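Local atomic coordinates of pectate lyase (Bacillus, PDB entry 3VMV), a protein that probably cleaves the polygalacturonate chains of pectate as a secreted, right-handed parallel beta-helical lyase of polysaccharide lyase family 1. Residues P4-A8 against K193-H197; I83-G87 against I107-S111; S129-W133 against E163-V167. Residue numbers count along the deposited sequence, not the author numbering.

Contact 1: P4-A8 against K193-H197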
loop_
_atom_site.group_PDB
_atom_site.type_symbol
_atom_site.label_atom_id
_atom_site.label_comp_id
_atom_site.label_asym_id
_atom_site.label_seq_id
_atom_site.Cartn_x
_atom_site.Cartn_y
_atom_site.Cartn_z
ATOM N N PRO A 4 -4.599 13.503 3.601
ATOM C CA PRO A 4 -4.223 12.295 4.354
ATOM C C PRO A 4 -3.745 12.582 5.769
ATOM O O PRO A 4 -3.202 13.683 6.047
ATOM C CB PRO A 4 -3.051 11.726 3.555
ATOM C CG PRO A 4 -2.423 12.981 2.931
ATOM C CD PRO A 4 -3.604 13.854 2.571
ATOM N N GLN A 5 -3.976 11.604 6.643
ATOM C CA GLN A 5 -3.262 11.531 7.908
ATOM C C GLN A 5 -1.859 11.003 7.689
ATOM O O GLN A 5 -1.592 10.335 6.691
ATOM C CB GLN A 5 -3.952 10.592 8.913
ATOM C CG GLN A 5 -5.267 11.114 9.502
ATOM C CD GLN A 5 -5.500 10.594 10.935
ATOM O OE1 GLN A 5 -6.238 9.627 11.163
ATOM N NE2 GLN A 5 -4.873 11.240 11.896
ATOM N N GLY A 6 -0.952 11.273 8.631
ATOM C CA GLY A 6 0.311 10.557 8.640
ATOM C C GLY A 6 1.349 11.085 7.665
ATOM O O GLY A 6 1.392 12.259 7.332
ATOM N N TYR A 7 2.213 10.190 7.215
ATOM C CA TYR A 7 3.407 10.657 6.535
ATOM C C TYR A 7 3.143 11.406 5.208
ATOM O O TYR A 7 3.899 12.318 4.875
ATOM C CB TYR A 7 4.343 9.487 6.303
ATOM C CG TYR A 7 5.213 9.138 7.487
ATOM C CD1 TYR A 7 6.182 10.029 7.953
ATOM C CD2 TYR A 7 5.112 7.885 8.099
ATOM C CE1 TYR A 7 7.020 9.666 9.025
ATOM C CE2 TYR A 7 5.962 7.499 9.108
ATOM C CZ TYR A 7 6.905 8.406 9.582
ATOM O OH TYR A 7 7.743 8.031 10.612
ATOM N N ALA A 8 2.083 11.076 4.456
ATOM C CA ALA A 8 1.822 11.810 3.216
ATOM C C ALA A 8 1.429 13.280 3.490
ATOM O O ALA A 8 1.430 14.087 2.584
ATOM C CB ALA A 8 0.766 11.078 2.357
ATOM N N LYS A 193 9.241 6.247 5.826
ATOM C CA LYS A 193 8.161 7.165 6.208
ATOM C C LYS A 193 6.808 6.791 5.543
ATOM O O LYS A 193 6.254 7.490 4.646
ATOM C CB LYS A 193 8.565 8.625 5.992
ATOM C CG LYS A 193 9.816 9.008 6.791
ATOM C CD LYS A 193 10.071 10.488 6.562
ATOM C CE LYS A 193 11.450 10.889 7.031
ATOM N NZ LYS A 193 12.505 10.288 6.163
ATOM N N ILE A 194 6.307 5.631 5.972
ATOM C CA ILE A 194 5.023 5.082 5.481
ATOM C C ILE A 194 4.037 4.939 6.649
ATOM O O ILE A 194 4.394 4.383 7.682
ATOM C CB ILE A 194 5.244 3.661 4.913
ATOM C CG1 ILE A 194 6.580 3.550 4.157
ATOM C CG2 ILE A 194 4.033 3.155 4.104
ATOM C CD1 ILE A 194 6.627 4.399 2.855
ATOM N N THR A 195 2.799 5.376 6.446
ATOM C CA THR A 195 1.715 5.179 7.410
ATOM C C THR A 195 0.687 4.247 6.792
ATOM O O THR A 195 0.248 4.479 5.652
ATOM C CB THR A 195 1.019 6.539 7.640
ATOM O OG1 THR A 195 1.966 7.464 8.175
ATOM C CG2 THR A 195 -0.183 6.404 8.609
ATOM N N TYR A 196 0.219 3.281 7.575
ATOM C CA TYR A 196 -0.934 2.479 7.211
ATOM C C TYR A 196 -1.978 2.647 8.303
ATOM O O TYR A 196 -1.700 2.356 9.461
ATOM C CB TYR A 196 -0.574 0.997 7.152
ATOM C CG TYR A 196 0.486 0.609 6.156
ATOM C CD1 TYR A 196 0.150 0.124 4.908
ATOM C CD2 TYR A 196 1.831 0.704 6.473
ATOM C CE1 TYR A 196 1.158 -0.248 4.001
ATOM C CE2 TYR A 196 2.832 0.331 5.553
ATOM C CZ TYR A 196 2.456 -0.152 4.331
ATOM O OH TYR A 196 3.470 -0.498 3.437
ATOM N N HIS A 197 -3.176 3.086 7.943
ATOM C CA HIS A 197 -4.232 3.172 8.949
ATOM C C HIS A 197 -5.595 2.875 8.396
ATOM O O HIS A 197 -5.912 3.140 7.234
ATOM C CB HIS A 197 -4.184 4.551 9.697
ATOM C CG HIS A 197 -4.714 5.706 8.914
ATOM N ND1 HIS A 197 -6.042 6.093 8.965
ATOM C CD2 HIS A 197 -4.104 6.569 8.063
ATOM C CE1 HIS A 197 -6.213 7.150 8.179
ATOM N NE2 HIS A 197 -5.053 7.451 7.616
HETATM O O HOH W 1 -5.401 9.372 5.640
#
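A chain terminus can be bound to a beta-helix through the side chains of a coil rather than by adding a strand to it, and the N-terminal residues Pro4-Ala8 do so against the strand residues Lys193-His197. At Lys193, which has a positive phi, the side-chain base lies under the ring of Tyr7: CB sits 3.6 Å from the ring centroid, 19° off the normal, a CH-pi contact. The Lys193 O also approaches Tyr7 CB at 3.2 Å, while the ammonium group runs off to a salt bridge with Glu163. Ile194 offers its backbone, N being 3.3 Å from Tyr7 CD2; its side chain turns away into the coil interior, against Val181. Thr195 provides the one direct hydrogen bond. Its OG1 accepts from Tyr7 N (2.9 Å, 160°) and is also hydrogen-bonded to Tyr302 OH. Gly6 passes close by, with its CA 3.5 Å from Thr195 OG1; a beta carbon there would fall about 2.5 Å from that oxygen, and the positive phi likewise favours glycine. Tyr196 faces inward with Ile194, so the next outward residue is His197. Its ring stacks on Phe219, and its NE2 lies 3.6 Å from Gln5 CB. One water joins the two segments here, 2.8 Å from Gln5 N, whose proton it accepts, and 2.8 Å from His197 NE2. The buried contact thus combines aromatic packing with few polar links: one direct hydrogen bond, one water bridge and a CH-pi contact hold a loop against a strand without any beta pairing.

Contact 2: I83-G87 against I107-S111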
loop_
_atom_site.group_PDB
_atom_site.type_symbol
_atom_site.label_atom_id
_atom_site.label_comp_id
_atom_site.label_asym_id
_atom_site.label_seq_id
_atom_site.Cartn_x
_atom_site.Cartn_y
_atom_site.Cartn_z
ATOM N N ILE A 83 -6.042 9.839 -9.372
ATOM C CA ILE A 83 -6.839 8.848 -10.103
ATOM C C ILE A 83 -7.903 8.392 -9.121
ATOM O O ILE A 83 -7.567 7.834 -8.069
ATOM C CB ILE A 83 -5.933 7.667 -10.529
ATOM C CG1 ILE A 83 -4.909 8.202 -11.538
ATOM C CG2 ILE A 83 -6.758 6.494 -11.069
ATOM C CD1 ILE A 83 -3.833 7.205 -11.931
ATOM N N ILE A 84 -9.162 8.697 -9.434
ATOM C CA ILE A 84 -10.265 8.469 -8.489
ATOM C C ILE A 84 -11.370 7.709 -9.184
ATOM O O ILE A 84 -11.869 8.140 -10.234
ATOM C CB ILE A 84 -10.775 9.803 -7.977
ATOM C CG1 ILE A 84 -9.615 10.654 -7.465
ATOM C CG2 ILE A 84 -11.878 9.578 -6.936
ATOM C CD1 ILE A 84 -10.080 12.068 -6.984
ATOM N N GLY A 85 -11.782 6.579 -8.604
ATOM C CA GLY A 85 -12.902 5.854 -9.149
ATOM C C GLY A 85 -14.222 6.597 -8.968
ATOM O O GLY A 85 -14.408 7.333 -8.000
ATOM N N VAL A 86 -15.128 6.402 -9.910
ATOM C CA VAL A 86 -16.497 6.892 -9.809
ATOM C C VAL A 86 -17.402 5.800 -9.226
ATOM O O VAL A 86 -17.564 4.744 -9.829
ATOM C CB VAL A 86 -16.997 7.325 -11.209
ATOM C CG1 VAL A 86 -18.461 7.838 -11.147
ATOM C CG2 VAL A 86 -16.095 8.408 -11.727
ATOM N N GLY A 87 -17.981 6.035 -8.041
ATOM C CA GLY A 87 -18.861 5.037 -7.442
ATOM C C GLY A 87 -18.129 3.730 -7.231
ATOM O O GLY A 87 -17.055 3.705 -6.655
ATOM N N ILE A 107 -4.333 8.027 -5.275
ATOM C CA ILE A 107 -5.120 6.949 -5.907
ATOM C C ILE A 107 -6.219 6.592 -4.920
ATOM O O ILE A 107 -5.931 6.198 -3.770
ATOM C CB ILE A 107 -4.241 5.751 -6.195
ATOM C CG1 ILE A 107 -3.055 6.160 -7.066
ATOM C CG2 ILE A 107 -5.055 4.587 -6.834
ATOM C CD1 ILE A 107 -2.041 5.114 -7.292
ATOM N N GLN A 108 -7.464 6.769 -5.338
ATOM C CA GLN A 108 -8.573 6.693 -4.393
ATOM C C GLN A 108 -9.781 6.045 -5.029
ATOM O O GLN A 108 -10.139 6.306 -6.212
ATOM C CB GLN A 108 -8.888 8.117 -3.979
ATOM C CG GLN A 108 -9.942 8.224 -2.899
ATOM C CD GLN A 108 -10.064 9.644 -2.390
ATOM O OE1 GLN A 108 -9.938 9.924 -1.171
ATOM N NE2 GLN A 108 -10.329 10.541 -3.292
ATOM N N ASN A 109 -10.504 5.265 -4.230
ATOM C CA ASN A 109 -11.783 4.691 -4.649
ATOM C C ASN A 109 -11.746 3.840 -5.922
ATOM O O ASN A 109 -12.676 3.895 -6.741
ATOM C CB ASN A 109 -12.857 5.784 -4.809
ATOM C CG ASN A 109 -14.268 5.226 -4.797
ATOM O OD1 ASN A 109 -14.603 4.357 -3.971
ATOM N ND2 ASN A 109 -15.101 5.719 -5.723
ATOM N N VAL A 110 -10.666 3.088 -6.096
ATOM C CA VAL A 110 -10.634 2.104 -7.192
ATOM C C VAL A 110 -10.446 0.672 -6.668
ATOM O O VAL A 110 -9.912 0.456 -5.571
ATOM C CB VAL A 110 -9.485 2.432 -8.231
ATOM C CG1 VAL A 110 -9.708 3.789 -8.849
ATOM C CG2 VAL A 110 -8.098 2.350 -7.536
ATOM N N SER A 111 -10.850 -0.312 -7.472
ATOM C CA SER A 111 -10.579 -1.703 -7.162
ATOM C C SER A 111 -9.556 -2.183 -8.161
ATOM O O SER A 111 -9.754 -1.972 -9.359
ATOM C CB SER A 111 -11.829 -2.553 -7.307
ATOM O OG SER A 111 -12.836 -2.083 -6.403
HETATM O O HOH W 2 -14.833 2.570 -7.864
#
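Parallel strands of successive coils usually satisfy their backbone groups by the ordinary ladder, and where the strand ends a side chain can carry the pairing further. Residues Ile83-Gly87 and Ile107-Ser111 illustrate both halves of this rule. In the ladder, Gln108 N donates to Ile83 O (2.9 Å) and Gly85 N donates to Gln108 O (2.9 Å), with Ile83 beside Ile107 and Ile84 beside Gln108 at CA spacings of 4.9 and 4.8 Å. Between these bonds Ile84 points its own N and O to the other neighbour, pairing with Ile50 and Val52 of strand 48-52. The Ile84 CA adds a CA-H...O contact of 3.1 Å to Gln108 O. Beyond Gln108 the chain bends: Asn109 adopts a left-handed helical conformation (phi 57°, psi 37°), which turns its side chain toward the other segment. There its ND2 donates twice, to Gly85 O at 2.9 Å and to Gly87 O at 3.0 Å, while OD1 accepts from Gly323 N, so the whole amide is used. A water lies 2.8 Å from Gly87 O and 2.8 Å from Asn109 O, bridging the two carbonyls. Gly85 is hemmed in, since a beta carbon would come 1.9 Å from Asn109 O and 3.4 Å from Val110 CG1. Ile83 and Ile107 share the opposite face from Ile84 and Gln108. The arrangement is that of a turn between strands of a parallel beta-helix, with an asparagine side chain bonding backbone carbonyls of the preceding coil.

Contact 3: S129-W133 against E163-V167; sequences SKNVW and EYITV
Segments Ser129-Trp133 and Glu163-Val167 run parallel, their directions 13° apart, as equivalent pieces of adjacent coils. CA atoms pair in register, Lys130 with Glu163, Asn131 with Tyr164, Val132 with Ile165 and Trp133 with Thr166, all 4.8 to 4.9 Å apart. Every residue is extended except one in each segment: Asn131 (64°/70°) and Tyr164 (67°/65°) take positive phi and psi and turn matching corners, so that the strands before and after belong to different faces of the helix. Hydrogen bonds run through the corner: Glu163 N to Ser129 O (3.0 Å), Asn131 N to Glu163 O (3.2 Å), Val132 N to Tyr164 O (3.2 Å) and Thr166 N to Val132 O (2.9 Å). Of the side chains, Val132 (t) and Ile165 (m, t) point into the coil, with Val132 CB 4.2 Å from Ile165 CG2. Lys130, Glu163, Trp133 and Thr166 lie on the other face. Lys130 (m, t, t, with chi4 near 15°) meets Glu163 (t, t) in a long salt bridge, NZ to OE1 4.0 Å, whereas Glu163 OE2 pairs with Lys193. Tyr164 (m) presents its ring edge to Lys130, CD2 to CD 4.4 Å. Trp133 (t) places CD1 3.9 Å from Thr166 CG2 and hydrogen-bonds Ser168 through NE1; Thr166 (m) turns OG1 to Gln5 O and Ala8 N of the N-terminal loop. Such aligned stacking is characteristic of the parallel beta-helix. Its chemistry implies that backbone hydrogen bonds and the Val132-Ile165 pair join the coils, while the outward polar groups largely bind other parts of the chain.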
loop_
_atom_site.group_PDB
_atom_site.type_symbol
_atom_site.label_atom_id
_atom_site.label_comp_id
_atom_site.label_asym_id
_atom_site.label_seq_id
_atom_site.Cartn_x
_atom_site.Cartn_y
_atom_site.Cartn_z
ATOM N N SER A 129 9.545 8.131 -5.734
ATOM C CA SER A 129 8.249 8.797 -5.614
ATOM C C SER A 129 8.080 9.319 -4.183
ATOM O O SER A 129 8.570 8.726 -3.224
ATOM C CB SER A 129 7.131 7.811 -5.903
ATOM O OG SER A 129 7.081 7.491 -7.281
ATOM N N LYS A 130 7.360 10.429 -4.042
ATOM C CA LYS A 130 7.093 10.985 -2.726
ATOM C C LYS A 130 5.705 11.595 -2.657
ATOM O O LYS A 130 5.172 12.084 -3.679
ATOM C CB LYS A 130 8.132 12.055 -2.388
ATOM C CG LYS A 130 9.521 11.414 -2.193
ATOM C CD LYS A 130 10.528 12.399 -1.641
ATOM C CE LYS A 130 11.899 11.745 -1.600
ATOM N NZ LYS A 130 11.927 10.499 -2.428
ATOM N N ASN A 131 5.120 11.569 -1.458
ATOM C CA ASN A 131 3.818 12.222 -1.182
ATOM C C ASN A 131 2.720 11.570 -1.984
ATOM O O ASN A 131 2.236 12.109 -2.943
ATOM C CB ASN A 131 3.874 13.743 -1.383
ATOM C CG ASN A 131 4.647 14.403 -0.275
ATOM O OD1 ASN A 131 4.095 14.669 0.812
ATOM N ND2 ASN A 131 5.921 14.585 -0.486
ATOM N N VAL A 132 2.408 10.344 -1.593
ATOM C CA VAL A 132 1.444 9.525 -2.261
ATOM C C VAL A 132 0.418 9.067 -1.246
ATOM O O VAL A 132 0.803 8.588 -0.170
ATOM C CB VAL A 132 2.131 8.296 -2.808
ATOM C CG1 VAL A 132 1.134 7.350 -3.452
ATOM C CG2 VAL A 132 3.256 8.663 -3.809
ATOM N N TRP A 133 -0.855 9.237 -1.575
ATOM C CA TRP A 133 -1.956 8.823 -0.712
ATOM C C TRP A 133 -2.790 7.767 -1.454
ATOM O O TRP A 133 -3.327 8.063 -2.534
ATOM C CB TRP A 133 -2.769 10.075 -0.386
ATOM C CG TRP A 133 -3.877 9.852 0.612
ATOM C CD1 TRP A 133 -3.913 8.879 1.572
ATOM C CD2 TRP A 133 -5.044 10.656 0.795
ATOM N NE1 TRP A 133 -5.066 9.010 2.339
ATOM C CE2 TRP A 133 -5.778 10.086 1.866
ATOM C CE3 TRP A 133 -5.562 11.783 0.125
ATOM C CZ2 TRP A 133 -6.973 10.629 2.319
ATOM C CZ3 TRP A 133 -6.746 12.333 0.577
ATOM C CH2 TRP A 133 -7.450 11.739 1.645
ATOM N N GLU A 163 8.918 7.663 -0.434
ATOM C CA GLU A 163 8.913 8.275 0.899
ATOM C C GLU A 163 7.664 9.107 1.049
ATOM O O GLU A 163 7.189 9.700 0.064
ATOM C CB GLU A 163 10.131 9.210 1.062
ATOM C CG GLU A 163 10.440 9.626 2.483
ATOM C CD GLU A 163 11.825 10.290 2.570
ATOM O OE1 GLU A 163 12.386 10.596 1.504
ATOM O OE2 GLU A 163 12.349 10.505 3.676
ATOM N N TYR A 164 7.173 9.219 2.292
ATOM C CA TYR A 164 6.031 10.078 2.632
ATOM C C TYR A 164 4.763 9.535 1.992
ATOM O O TYR A 164 4.159 10.162 1.110
ATOM C CB TYR A 164 6.272 11.581 2.256
ATOM C CG TYR A 164 7.436 12.218 2.989
ATOM C CD1 TYR A 164 7.348 12.515 4.333
ATOM C CD2 TYR A 164 8.622 12.522 2.312
ATOM C CE1 TYR A 164 8.424 13.077 5.006
ATOM C CE2 TYR A 164 9.688 13.097 2.966
ATOM C CZ TYR A 164 9.570 13.362 4.307
ATOM O OH TYR A 164 10.622 13.929 4.977
ATOM N N ILE A 165 4.355 8.345 2.432
ATOM C CA ILE A 165 3.284 7.603 1.774
ATOM C C ILE A 165 2.260 7.232 2.837
ATOM O O ILE A 165 2.659 6.798 3.931
ATOM C CB ILE A 165 3.850 6.339 1.144
ATOM C CG1 ILE A 165 5.059 6.713 0.276
ATOM C CG2 ILE A 165 2.746 5.582 0.360
ATOM C CD1 ILE A 165 5.737 5.578 -0.395
ATOM N N THR A 166 0.972 7.443 2.543
ATOM C CA THR A 166 -0.098 7.002 3.446
ATOM C C THR A 166 -1.028 6.069 2.716
ATOM O O THR A 166 -1.499 6.404 1.632
ATOM C CB THR A 166 -0.878 8.184 3.988
ATOM O OG1 THR A 166 -0.052 8.926 4.888
ATOM C CG2 THR A 166 -2.109 7.720 4.787
ATOM N N VAL A 167 -1.285 4.924 3.332
ATOM C CA VAL A 167 -2.145 3.886 2.808
ATOM C C VAL A 167 -3.276 3.766 3.831
ATOM O O VAL A 167 -3.050 3.285 4.954
ATOM C CB VAL A 167 -1.359 2.587 2.759
ATOM C CG1 VAL A 167 -2.223 1.388 2.309
ATOM C CG2 VAL A 167 -0.156 2.772 1.802
#

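All three contacts belong to one parallel beta-helix and reach the same curled sheet. Along the chain, contact 2 closes before contact 3 opens, and both are nested within the long loop closed by contact 1. Contacts 1 and 3 are neighbours, their centres 7 Å apart, because strands 192-197 and 165-175 are adjacent; the salt bridge from Lys193 NZ to Glu163 OE2 (2.5 Å) joins them. Contact 2 lies about 17 Å from contact 3 and about 19 Å from contact 1 between centres, yet a probable hydrogen bond from Ile107 N to Trp133 O (2.9 Å) links contacts 2 and 3. Coil-to-coil pairing thus builds the helix, over which the N-terminal loop is laid.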